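Local coordinates for protein N-isopropylammelide isopropylaminohydrolase (Burkholderia multivorans ATCC 17616, PDB 6NBO) that belongs to the amidohydrolase family, whose members are built round a TIM barrel, and binds zinc ions, at residues Leu12-Val17 with Val367-Ala372; Leu25-Glu30 with Ala35-Ser40; Asp183-Leu188 with Gly206-Tyr211; Lys199-Leu204 with Leu234-Ala239. All coordinates share one frame; numbering follows the deposited sequence.

Contact 1: Leu12-Val17 with Val367-Ala372; sequences LLIRNV and VVLVDA
No flat group takes part where Ile14 and Val17 meet Val367 and Leu369: neither a ring nor an amide nor a carboxylate offers a face or an edge here, and branched aliphatic chains do all the touching. Ile14 and Val367 meet end to end, with Ile14 CD1 4.1 Å from Val367 CG1. The other branch of Ile14 lies beside Leu369, the two side chains running alongside each other in reverse senses; CG2 is anti to the backbone N, since CG1 takes the position beside that N (chi1 -55°), and it faces Leu369 CD1 at 4.2 Å. Val17 and Leu369 instead cross at about a right angle, and the closest approach of the contact falls here, 3.8 Å between Val17 CG1 and Leu369 CD2. Because Val17 CG1 is also 4.2 Å from Leu369 CD1, one valine methyl sits against both ends of the leucine fork.

The strands themselves stay well apart, with 8.0 Å between Val17 CA and Leu369 CA. The first strand turns a corner at Asn16, where Asn16 and Val17 both face Leu25 in a G1 beta bulge. Ala57, on strand 56-66, touches Val17, Val367 and Leu369 and fills in the same core. Joining N-terminal and C-terminal segments in a small beta domain beside the barrel is a familiar feature of amidohydrolases. With no hydrogen bond between the two segments, their association is one of shape and hydrophobic burial: 149 Å² buried between the two segments, without the directional register that backbone pairing would impose.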
loop_
_atom_site.group_PDB
_atom_site.type_symbol
_atom_site.label_atom_id
_atom_site.label_comp_id
_atom_site.label_asym_id
_atom_site.label_seq_id
_atom_site.Cartn_x
_atom_site.Cartn_y
_atom_site.Cartn_z
ATOM N N LEU A 12 11.012 -17.006 -19.670
ATOM C CA LEU A 12 9.903 -16.364 -20.366
ATOM C C LEU A 12 10.424 -15.124 -21.072
ATOM O O LEU A 12 11.000 -14.238 -20.434
ATOM C CB LEU A 12 8.781 -15.984 -19.398
ATOM C CG LEU A 12 7.598 -15.233 -20.015
ATOM C CD1 LEU A 12 6.867 -16.096 -21.026
ATOM C CD2 LEU A 12 6.657 -14.781 -18.898
ATOM N N LEU A 13 10.237 -15.065 -22.385
ATOM C CA LEU A 13 10.619 -13.907 -23.182
ATOM C C LEU A 13 9.339 -13.185 -23.580
ATOM O O LEU A 13 8.543 -13.710 -24.364
ATOM C CB LEU A 13 11.427 -14.320 -24.414
ATOM C CG LEU A 13 11.838 -13.172 -25.348
ATOM C CD1 LEU A 13 12.655 -12.127 -24.595
ATOM C CD2 LEU A 13 12.616 -13.705 -26.537
ATOM N N ILE A 14 9.147 -11.990 -23.035
ATOM C CA ILE A 14 8.035 -11.123 -23.408
ATOM C C ILE A 14 8.547 -10.175 -24.486
ATOM O O ILE A 14 9.363 -9.292 -24.209
ATOM C CB ILE A 14 7.503 -10.342 -22.203
ATOM C CG1 ILE A 14 7.113 -11.300 -21.063
ATOM C CG2 ILE A 14 6.337 -9.436 -22.635
ATOM C CD1 ILE A 14 6.744 -10.560 -19.746
ATOM N N ARG A 15 8.079 -10.360 -25.714
ATOM C CA ARG A 15 8.566 -9.573 -26.832
ATOM C C ARG A 15 7.704 -8.341 -27.061
ATOM O O ARG A 15 6.487 -8.372 -26.875
ATOM C CB ARG A 15 8.583 -10.405 -28.107
ATOM C CG ARG A 15 9.776 -11.339 -28.216
ATOM C CD ARG A 15 9.725 -12.067 -29.534
ATOM N NE ARG A 15 10.861 -12.964 -29.688
ATOM C CZ ARG A 15 10.806 -14.115 -30.350
ATOM N NH1 ARG A 15 9.665 -14.503 -30.910
ATOM N NH2 ARG A 15 11.887 -14.876 -30.448
ATOM N N ASN A 16 8.354 -7.261 -27.505
ATOM C CA ASN A 16 7.679 -6.146 -28.170
ATOM C C ASN A 16 6.720 -5.417 -27.218
ATOM O O ASN A 16 5.511 -5.329 -27.455
ATOM C CB ASN A 16 6.949 -6.647 -29.422
ATOM C CG ASN A 16 6.307 -5.533 -30.216
ATOM O OD1 ASN A 16 6.722 -4.377 -30.135
ATOM N ND2 ASN A 16 5.284 -5.874 -30.991
ATOM N N VAL A 17 7.282 -4.899 -26.126
ATOM C CA VAL A 17 6.540 -4.077 -25.172
ATOM C C VAL A 17 7.249 -2.739 -25.017
ATOM O O VAL A 17 8.393 -2.562 -25.424
ATOM C CB VAL A 17 6.376 -4.755 -23.806
ATOM C CG1 VAL A 17 5.509 -6.007 -23.932
ATOM C CG2 VAL A 17 7.745 -5.076 -23.207
ATOM N N VAL A 367 5.413 -8.201 -13.963
ATOM C CA VAL A 367 5.204 -7.462 -15.201
ATOM C C VAL A 367 3.713 -7.438 -15.500
ATOM O O VAL A 367 3.044 -8.475 -15.448
ATOM C CB VAL A 367 5.979 -8.062 -16.393
ATOM C CG1 VAL A 367 5.792 -7.192 -17.625
ATOM C CG2 VAL A 367 7.468 -8.202 -16.074
ATOM N N VAL A 368 3.200 -6.254 -15.821
ATOM C CA VAL A 368 1.784 -6.035 -16.097
ATOM C C VAL A 368 1.697 -5.373 -17.462
ATOM O O VAL A 368 2.273 -4.299 -17.664
ATOM C CB VAL A 368 1.135 -5.163 -15.007
ATOM C CG1 VAL A 368 -0.359 -4.904 -15.294
ATOM C CG2 VAL A 368 1.327 -5.809 -13.644
ATOM N N LEU A 369 1.012 -6.019 -18.411
ATOM C CA LEU A 369 0.860 -5.468 -19.753
ATOM C C LEU A 369 -0.512 -4.824 -19.884
ATOM O O LEU A 369 -1.515 -5.429 -19.489
ATOM C CB LEU A 369 1.017 -6.546 -20.829
ATOM C CG LEU A 369 2.334 -7.323 -20.843
ATOM C CD1 LEU A 369 2.406 -8.167 -22.117
ATOM C CD2 LEU A 369 3.520 -6.371 -20.727
ATOM N N VAL A 370 -0.557 -3.611 -20.453
ATOM C CA VAL A 370 -1.818 -2.916 -20.729
ATOM C C VAL A 370 -1.773 -2.294 -22.116
ATOM O O VAL A 370 -0.725 -1.802 -22.557
ATOM C CB VAL A 370 -2.138 -1.826 -19.674
ATOM C CG1 VAL A 370 -2.456 -2.467 -18.354
ATOM C CG2 VAL A 370 -0.999 -0.820 -19.544
ATOM N N ASP A 371 -2.917 -2.320 -22.809
ATOM C CA ASP A 371 -3.047 -1.679 -24.118
ATOM C C ASP A 371 -3.355 -0.207 -23.882
ATOM O O ASP A 371 -4.510 0.176 -23.677
ATOM C CB ASP A 371 -4.140 -2.345 -24.955
ATOM C CG ASP A 371 -4.383 -1.634 -26.301
ATOM O OD1 ASP A 371 -3.546 -0.795 -26.704
ATOM O OD2 ASP A 371 -5.417 -1.911 -26.957
ATOM N N ALA A 372 -2.313 0.621 -23.903
ATOM C CA ALA A 372 -2.442 2.064 -23.777
ATOM C C ALA A 372 -1.305 2.703 -24.556
ATOM O O ALA A 372 -0.208 2.148 -24.639
ATOM C CB ALA A 372 -2.404 2.520 -22.313
#

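Contact 2: Leu25-Glu30 with Ala35-Ser40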
loop_
_atom_site.group_PDB
_atom_site.type_symbol
_atom_site.label_atom_id
_atom_site.label_comp_id
_atom_site.label_asym_id
_atom_site.label_seq_id
_atom_site.Cartn_x
_atom_site.Cartn_y
_atom_site.Cartn_z
ATOM N N LEU A 25 10.908 -2.732 -26.441
ATOM C CA LEU A 25 11.974 -3.683 -26.148
ATOM C C LEU A 25 11.360 -5.027 -25.781
ATOM O O LEU A 25 10.136 -5.178 -25.721
ATOM C CB LEU A 25 12.887 -3.158 -25.031
ATOM C CG LEU A 25 12.268 -2.584 -23.753
ATOM C CD1 LEU A 25 11.597 -3.634 -22.871
ATOM C CD2 LEU A 25 13.334 -1.832 -22.965
ATOM N N ASP A 26 12.227 -6.010 -25.542
ATOM C CA ASP A 26 11.828 -7.299 -24.999
ATOM C C ASP A 26 12.283 -7.397 -23.552
ATOM O O ASP A 26 13.240 -6.743 -23.130
ATOM C CB ASP A 26 12.427 -8.474 -25.783
ATOM C CG ASP A 26 12.176 -8.391 -27.272
ATOM O OD1 ASP A 26 11.167 -7.802 -27.712
ATOM O OD2 ASP A 26 13.016 -8.933 -28.006
ATOM N N ILE A 27 11.588 -8.238 -22.791
ATOM C CA ILE A 27 11.933 -8.511 -21.400
ATOM C C ILE A 27 12.123 -10.011 -21.272
ATOM O O ILE A 27 11.165 -10.774 -21.442
ATOM C CB ILE A 27 10.850 -8.021 -20.418
ATOM C CG1 ILE A 27 10.630 -6.517 -20.557
ATOM C CG2 ILE A 27 11.244 -8.368 -18.969
ATOM C CD1 ILE A 27 9.430 -5.985 -19.719
ATOM N N LEU A 28 13.350 -10.433 -20.976
ATOM C CA LEU A 28 13.649 -11.835 -20.732
ATOM C C LEU A 28 13.590 -12.103 -19.234
ATOM O O LEU A 28 14.262 -11.427 -18.447
ATOM C CB LEU A 28 15.031 -12.211 -21.271
ATOM C CG LEU A 28 15.452 -13.664 -21.023
ATOM C CD1 LEU A 28 14.514 -14.641 -21.739
ATOM C CD2 LEU A 28 16.909 -13.915 -21.438
ATOM N N ILE A 29 12.815 -13.110 -18.851
ATOM C CA ILE A 29 12.631 -13.488 -17.456
ATOM C C ILE A 29 13.206 -14.876 -17.273
ATOM O O ILE A 29 12.970 -15.764 -18.104
ATOM C CB ILE A 29 11.137 -13.458 -17.069
ATOM C CG1 ILE A 29 10.646 -12.014 -17.021
ATOM C CG2 ILE A 29 10.897 -14.198 -15.756
ATOM C CD1 ILE A 29 9.137 -11.898 -17.177
ATOM N N GLU A 30 13.982 -15.072 -16.206
ATOM C CA GLU A 30 14.404 -16.415 -15.838
ATOM C C GLU A 30 14.223 -16.606 -14.340
ATOM O O GLU A 30 14.602 -15.738 -13.551
ATOM C CB GLU A 30 15.865 -16.677 -16.255
ATOM C CG GLU A 30 16.033 -16.574 -17.764
ATOM C CD GLU A 30 17.408 -16.935 -18.250
ATOM O OE1 GLU A 30 18.318 -17.105 -17.411
ATOM O OE2 GLU A 30 17.572 -17.067 -19.490
ATOM N N ALA A 35 15.969 -11.079 -16.353
ATOM C CA ALA A 35 17.341 -11.446 -16.704
ATOM C C ALA A 35 17.984 -10.464 -17.668
ATOM O O ALA A 35 19.184 -10.184 -17.566
ATOM C CB ALA A 35 17.358 -12.847 -17.323
ATOM N N ARG A 36 17.202 -9.931 -18.598
ATOM C CA ARG A 36 17.723 -9.131 -19.693
ATOM C C ARG A 36 16.594 -8.262 -20.223
ATOM O O ARG A 36 15.446 -8.705 -20.280
ATOM C CB ARG A 36 18.267 -10.047 -20.799
ATOM C CG ARG A 36 19.576 -9.642 -21.384
ATOM C CD ARG A 36 19.931 -10.522 -22.591
ATOM N NE ARG A 36 20.742 -9.757 -23.530
ATOM C CZ ARG A 36 20.999 -10.123 -24.778
ATOM N NH1 ARG A 36 20.523 -11.270 -25.252
ATOM N NH2 ARG A 36 21.748 -9.340 -25.547
ATOM N N THR A 37 16.918 -7.021 -20.590
ATOM C CA THR A 37 15.987 -6.153 -21.303
ATOM C C THR A 37 16.706 -5.519 -22.482
ATOM O O THR A 37 17.905 -5.229 -22.416
ATOM C CB THR A 37 15.421 -5.031 -20.412
ATOM O OG1 THR A 37 16.511 -4.249 -19.905
ATOM C CG2 THR A 37 14.630 -5.613 -19.263
ATOM N N GLY A 38 15.965 -5.298 -23.562
ATOM C CA GLY A 38 16.542 -4.689 -24.737
ATOM C C GLY A 38 15.828 -5.095 -26.008
ATOM O O GLY A 38 14.935 -5.947 -26.004
ATOM N N PRO A 39 16.217 -4.492 -27.128
ATOM C CA PRO A 39 15.531 -4.775 -28.393
ATOM C C PRO A 39 15.939 -6.121 -28.973
ATOM O O PRO A 39 17.117 -6.489 -28.983
ATOM C CB PRO A 39 15.992 -3.629 -29.297
ATOM C CG PRO A 39 17.388 -3.348 -28.813
ATOM C CD PRO A 39 17.339 -3.553 -27.304
ATOM N N SER A 40 14.947 -6.856 -29.473
ATOM C CA SER A 40 15.176 -8.080 -30.242
ATOM C C SER A 40 16.129 -9.034 -29.522
ATOM O O SER A 40 17.150 -9.457 -30.065
ATOM C CB SER A 40 15.704 -7.754 -31.641
ATOM O OG SER A 40 14.754 -7.003 -32.368
HETATM O O HOH W 1 12.134 -5.682 -29.140
#
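Leu28 and Arg36 stand on one face of this antiparallel hairpin, and their side chains lie askew to each other at the base, Leu28 CB being 3.9 Å from Arg36 CB. Leu28 CG, anti to the backbone N (chi1 178°), lets CD2 lean against the same arginine carbon at 4.1 Å, while the extended arginine runs on to a salt bridge of NH1 with Asp42 OD2. Asp26 shares this face. Its OD1 takes a hydrogen bond from a water at 2.7 Å, and that water accepts one from Ser40 N; OD1 is also bonded by Asn16 N and OD2 by Leu41 N, so the carboxylate links the hairpin to the corner at Asn16 and to the chain just after strand 33-38. Ile27 and Thr37 form the non-hydrogen-bonded pair on the opposite face, with Ile27 CG1 4.3 Å from Thr37 CG2.

Backbone bonds fix the register. Asp26 N reaches Gly38 O at 2.7 Å, though from 43° out of the carbonyl plane, and Gly38 N returns a bond to Asp26 O. Leu28 N bonds to Arg36 O at 2.8 Å. At the other end Ala35 and Arg36 both face Leu28 in a classic beta bulge: Leu28 O accepts a bond from Ala35 N at 2.7 Å and a weak one from Arg36 N. In the four-stranded mixed sheet, strand 33-38 is an outermost strand, and strand 25-30 lies between it and strand 11-17, to which Leu25, Ile27 and Ile29 are backbone-bonded.

Contact 3: Asp183-Leu188 with Gly206-Tyr211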
loop_
_atom_site.group_PDB
_atom_site.type_symbol
_atom_site.label_atom_id
_atom_site.label_comp_id
_atom_site.label_asym_id
_atom_site.label_seq_id
_atom_site.Cartn_x
_atom_site.Cartn_y
_atom_site.Cartn_z
ATOM N N ASP A 183 4.581 -7.595 10.366
ATOM C CA ASP A 183 5.869 -7.006 10.006
ATOM C C ASP A 183 6.107 -5.671 10.697
ATOM O O ASP A 183 7.246 -5.356 11.070
ATOM C CB ASP A 183 5.940 -6.821 8.500
ATOM C CG ASP A 183 5.701 -8.107 7.788
ATOM O OD1 ASP A 183 6.542 -8.995 7.946
ATOM O OD2 ASP A 183 4.633 -8.260 7.176
ATOM N N LEU A 184 5.054 -4.882 10.853
ATOM C CA LEU A 184 5.165 -3.493 11.274
ATOM C C LEU A 184 4.172 -3.233 12.390
ATOM O O LEU A 184 3.136 -3.898 12.483
ATOM C CB LEU A 184 4.874 -2.526 10.108
ATOM C CG LEU A 184 5.858 -2.600 8.940
ATOM C CD1 LEU A 184 5.265 -1.949 7.712
ATOM C CD2 LEU A 184 7.155 -1.918 9.320
ATOM N N LEU A 185 4.485 -2.253 13.231
ATOM C CA LEU A 185 3.561 -1.847 14.278
ATOM C C LEU A 185 2.727 -0.673 13.786
ATOM O O LEU A 185 3.264 0.279 13.215
ATOM C CB LEU A 185 4.321 -1.471 15.552
ATOM C CG LEU A 185 3.439 -1.225 16.776
ATOM C CD1 LEU A 185 2.585 -2.464 17.063
ATOM C CD2 LEU A 185 4.305 -0.864 17.984
ATOM N N GLY A 186 1.416 -0.737 14.013
ATOM C CA GLY A 186 0.531 0.362 13.709
ATOM C C GLY A 186 0.083 1.108 14.958
ATOM O O GLY A 186 0.485 0.816 16.079
ATOM N N GLY A 187 -0.782 2.088 14.730
ATOM C CA GLY A 187 -1.256 2.951 15.800
ATOM C C GLY A 187 -1.968 4.135 15.195
ATOM O O GLY A 187 -2.025 4.294 13.974
ATOM N N LEU A 188 -2.528 4.977 16.070
ATOM C CA LEU A 188 -3.280 6.104 15.538
ATOM C C LEU A 188 -3.347 7.233 16.556
ATOM O O LEU A 188 -3.209 7.021 17.763
ATOM C CB LEU A 188 -4.695 5.700 15.111
ATOM C CG LEU A 188 -5.801 5.424 16.134
ATOM C CD1 LEU A 188 -7.126 5.181 15.405
ATOM C CD2 LEU A 188 -5.455 4.229 17.023
ATOM N N GLY A 206 8.398 1.853 21.895
ATOM C CA GLY A 206 9.042 0.853 22.729
ATOM C C GLY A 206 8.786 -0.553 22.223
ATOM O O GLY A 206 9.702 -1.376 22.147
ATOM N N ILE A 207 7.543 -0.841 21.849
ATOM C CA ILE A 207 7.217 -2.176 21.354
ATOM C C ILE A 207 7.956 -2.452 20.055
ATOM O O ILE A 207 8.578 -3.507 19.890
ATOM C CB ILE A 207 5.697 -2.332 21.180
ATOM C CG1 ILE A 207 4.990 -2.189 22.531
ATOM C CG2 ILE A 207 5.362 -3.690 20.507
ATOM C CD1 ILE A 207 3.476 -2.037 22.400
ATOM N N ALA A 208 7.919 -1.501 19.116
ATOM C CA ALA A 208 8.588 -1.718 17.837
ATOM C C ALA A 208 10.088 -1.887 18.030
ATOM O O ALA A 208 10.714 -2.744 17.394
ATOM C CB ALA A 208 8.300 -0.557 16.888
ATOM N N GLU A 209 10.678 -1.080 18.912
ATOM C CA GLU A 209 12.112 -1.177 19.163
ATOM C C GLU A 209 12.474 -2.546 19.717
ATOM O O GLU A 209 13.523 -3.104 19.380
ATOM C CB GLU A 209 12.545 -0.075 20.132
ATOM C CG GLU A 209 14.029 -0.070 20.469
ATOM C CD GLU A 209 14.836 0.829 19.547
ATOM O OE1 GLU A 209 14.379 1.101 18.414
ATOM O OE2 GLU A 209 15.929 1.270 19.965
ATOM N N ARG A 210 11.605 -3.105 20.560
ATOM C CA ARG A 210 11.882 -4.408 21.155
ATOM C C ARG A 210 11.976 -5.503 20.100
ATOM O O ARG A 210 12.791 -6.422 20.229
ATOM C CB ARG A 210 10.805 -4.752 22.182
ATOM C CG ARG A 210 10.792 -6.212 22.619
ATOM C CD ARG A 210 10.230 -6.338 24.024
ATOM N NE ARG A 210 9.044 -5.505 24.184
ATOM C CZ ARG A 210 7.813 -5.975 24.350
ATOM N NH1 ARG A 210 7.594 -7.285 24.404
ATOM N NH2 ARG A 210 6.804 -5.129 24.475
ATOM N N TYR A 211 11.163 -5.425 19.053
ATOM C CA TYR A 211 11.190 -6.408 17.983
ATOM C C TYR A 211 11.985 -5.932 16.777
ATOM O O TYR A 211 12.056 -6.651 15.778
ATOM C CB TYR A 211 9.749 -6.773 17.575
ATOM C CG TYR A 211 9.081 -7.572 18.674
ATOM C CD1 TYR A 211 8.437 -6.940 19.725
ATOM C CD2 TYR A 211 9.167 -8.965 18.696
ATOM C CE1 TYR A 211 7.858 -7.672 20.750
ATOM C CE2 TYR A 211 8.600 -9.705 19.711
ATOM C CZ TYR A 211 7.948 -9.060 20.739
ATOM O OH TYR A 211 7.381 -9.804 21.750
#
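Leu185 is the residue of 183-188 that meets the helix, at Ile207 and Ala208, and the order of the strand explains why. Asp183, just before strand 184-188, turns to other neighbours, its OD2 making a salt bridge with Arg145 and a hydrogen bond with Ile156 N. At Leu184 the side chain leaves the backbone away from helix 197-211. One step later the direction reverses, and Leu185 points at the helix. With its CG anti to the backbone N (chi1 -172°), the leucine brings CD2 against two consecutive helix residues: this methyl lies 3.8 Å from Ile207 CB and 3.9 Å from Ile207 CG2, the two side chains crossing at about a right angle. The same CD2 is 3.8 Å from Ala208 N and 4.2 Å from Ala208 CB, so it rests against the helix backbone as well as its side chains. Gly186 and Gly187 follow without side chains, and Leu188 packs on Ile193 and on His218, a zinc ligand.

Helix 197-211 links strand 184-188 to its parallel neighbour 215-219 in a beta-alpha-beta crossover of the barrel. Leu174 and Leu178 of helix 170-180 extend the apolar layer over Leu185 and Ile207, and Leu215 touches Ala208. One methyl of a branched leucine meets a beta-branched residue and an alanine, and the contact is consistent with packing by burial of hydrocarbon, with no directional bond between the segments.

Contact 4: Lys199-Leu204 with Leu234-Ala239; sequences KAVDVL and LQRTAA
Helices 197-211 and 223-239 come together at Val201 and Arg236, whose CA atoms are 7.8 Å apart, near enough for side chains to meet without the backbones touching. The inner part of the contact is aliphatic. Val201 and the arginine stem pass side by side, pointing opposite ways, and Val201 CG1 lies 4.0 Å from Arg236 CB and 4.1 Å from Arg236 CG, so the valine packs on the carbon stem of the arginine rather than on its charged end.

The arginine chain bends about CB-CG (chi2 71°), which carries NE round to 3.4 Å from Asp202 OD1 in a salt bridge. The two charged groups are not coplanar: the carboxylate and guanidinium planes stand 71° apart, the oxygen approaches the guanidinium obliquely, and Asp202 OD1 is almost as near to Arg236 CD, at 3.5 Å. A water adds a second link, donating to Asp202 O at 3.1 Å and accepting a weak bond from Arg236 NE at 3.3 Å.

Phe205, one turn on along helix 197-211, also touches Arg236 and Thr237, while Val201 rests on Pro190. Leu234, Gln235 and Ala238 pack on helix 259-272, next in line round the outside of the barrel. Asp202 is exposed and Arg236 partly so, and solvent probably screens much of the attraction between their charges. The chemistry therefore grades outward, from hydrocarbon packing at Val201 to a single-oxygen ion pair and a bridging water at the solvent-exposed end, with 110 Å² buried between the two segments.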
loop_
_atom_site.group_PDB
_atom_site.type_symbol
_atom_site.label_atom_id
_atom_site.label_comp_id
_atom_site.label_asym_id
_atom_site.label_seq_id
_atom_site.Cartn_x
_atom_site.Cartn_y
_atom_site.Cartn_z
ATOM N N LYS A 199 2.767 9.448 26.155
ATOM C CA LYS A 199 2.743 8.056 26.583
ATOM C C LYS A 199 2.446 7.131 25.411
ATOM O O LYS A 199 3.077 6.079 25.265
ATOM C CB LYS A 199 1.716 7.862 27.694
ATOM C CG LYS A 199 1.737 6.458 28.284
ATOM C CD LYS A 199 0.832 6.351 29.499
ATOM C CE LYS A 199 0.713 4.897 29.965
ATOM N NZ LYS A 199 -0.402 4.714 30.937
ATOM N N ALA A 200 1.514 7.523 24.540
ATOM C CA ALA A 200 1.174 6.675 23.402
ATOM C C ALA A 200 2.372 6.489 22.473
ATOM O O ALA A 200 2.692 5.366 22.069
ATOM C CB ALA A 200 -0.018 7.264 22.645
ATOM N N VAL A 201 3.062 7.577 22.137
ATOM C CA VAL A 201 4.198 7.452 21.232
ATOM C C VAL A 201 5.305 6.622 21.876
ATOM O O VAL A 201 5.942 5.792 21.216
ATOM C CB VAL A 201 4.687 8.848 20.809
ATOM C CG1 VAL A 201 6.034 8.764 20.131
ATOM C CG2 VAL A 201 3.657 9.496 19.887
ATOM N N ASP A 202 5.554 6.827 23.166
ATOM C CA ASP A 202 6.600 6.065 23.834
ATOM C C ASP A 202 6.240 4.580 23.915
ATOM O O ASP A 202 7.103 3.717 23.719
ATOM C CB ASP A 202 6.857 6.640 25.226
ATOM C CG ASP A 202 7.562 8.006 25.194
ATOM O OD1 ASP A 202 8.047 8.445 24.125
ATOM O OD2 ASP A 202 7.622 8.643 26.258
ATOM N N VAL A 203 4.974 4.254 24.180
ATOM C CA VAL A 203 4.581 2.844 24.259
ATOM C C VAL A 203 4.766 2.161 22.906
ATOM O O VAL A 203 5.372 1.086 22.806
ATOM C CB VAL A 203 3.135 2.709 24.771
ATOM C CG1 VAL A 203 2.588 1.307 24.486
ATOM C CG2 VAL A 203 3.062 3.006 26.278
ATOM N N LEU A 204 4.261 2.782 21.844
ATOM C CA LEU A 204 4.355 2.182 20.517
ATOM C C LEU A 204 5.807 2.047 20.062
ATOM O O LEU A 204 6.218 0.990 19.570
ATOM C CB LEU A 204 3.557 3.020 19.522
ATOM C CG LEU A 204 2.039 2.954 19.647
ATOM C CD1 LEU A 204 1.407 3.988 18.716
ATOM C CD2 LEU A 204 1.551 1.541 19.323
ATOM N N LEU A 234 8.135 12.329 14.918
ATOM C CA LEU A 234 9.418 12.553 14.255
ATOM C C LEU A 234 10.554 12.699 15.267
ATOM O O LEU A 234 11.676 12.241 15.019
ATOM C CB LEU A 234 9.330 13.792 13.359
ATOM C CG LEU A 234 8.311 13.710 12.211
ATOM C CD1 LEU A 234 8.245 15.021 11.453
ATOM C CD2 LEU A 234 8.648 12.564 11.267
ATOM N N GLN A 235 10.289 13.352 16.404
ATOM C CA GLN A 235 11.291 13.436 17.467
ATOM C C GLN A 235 11.740 12.051 17.907
ATOM O O GLN A 235 12.940 11.783 18.047
ATOM C CB GLN A 235 10.729 14.184 18.673
ATOM C CG GLN A 235 10.651 15.672 18.549
ATOM C CD GLN A 235 10.424 16.301 19.913
ATOM O OE1 GLN A 235 11.030 15.887 20.899
ATOM N NE2 GLN A 235 9.535 17.283 19.978
ATOM N N ARG A 236 10.778 11.167 18.166
ATOM C CA ARG A 236 11.103 9.822 18.612
ATOM C C ARG A 236 11.827 9.048 17.514
ATOM O O ARG A 236 12.790 8.319 17.787
ATOM C CB ARG A 236 9.817 9.102 19.035
ATOM C CG ARG A 236 10.023 8.036 20.087
ATOM C CD ARG A 236 10.347 8.665 21.440
ATOM N NE ARG A 236 10.895 7.684 22.374
ATOM C CZ ARG A 236 12.150 7.693 22.816
ATOM N NH1 ARG A 236 12.561 6.755 23.660
ATOM N NH2 ARG A 236 12.993 8.645 22.430
ATOM N N THR A 237 11.379 9.205 16.266
ATOM C CA THR A 237 12.036 8.550 15.134
ATOM C C THR A 237 13.511 8.922 15.063
ATOM O O THR A 237 14.377 8.063 14.857
ATOM C CB THR A 237 11.341 8.947 13.830
ATOM O OG1 THR A 237 9.956 8.579 13.884
ATOM C CG2 THR A 237 12.010 8.256 12.646
ATOM N N ALA A 238 13.808 10.211 15.208
ATOM C CA ALA A 238 15.192 10.670 15.176
ATOM C C ALA A 238 15.963 10.174 16.393
ATOM O O ALA A 238 17.095 9.697 16.266
ATOM C CB ALA A 238 15.236 12.196 15.102
ATOM N N ALA A 239 15.364 10.282 17.582
ATOM C CA ALA A 239 16.069 9.908 18.806
ATOM C C ALA A 239 16.475 8.435 18.793
ATOM O O ALA A 239 17.567 8.079 19.252
ATOM C CB ALA A 239 15.201 10.226 20.025
HETATM O O HOH W 2 10.011 4.622 23.268
#

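The four contacts form two pairs, 1 with 2 and 3 with 4; contact 1 lies on the opposite side of the chain's centre from both 3 and 4. Contacts 1 and 2 belong to the small beta domain: strands 11-17 and 25-30 are sheet neighbours, and a probable hydrogen bond from Ile29 N to Leu12 O joins them. Contacts 3 and 4 both use helix 197-211 of the barrel, and Leu185 of contact 3 packs on Leu204 of contact 4. In each pair one contact (1 and 3) is buried, resting on apolar side chains without hydrogen bonds between its segments, while its partner is partly buried and mixes apolar packing with polar links: backbone bonds and a water in contact 2, an ion pair and a water in contact 4.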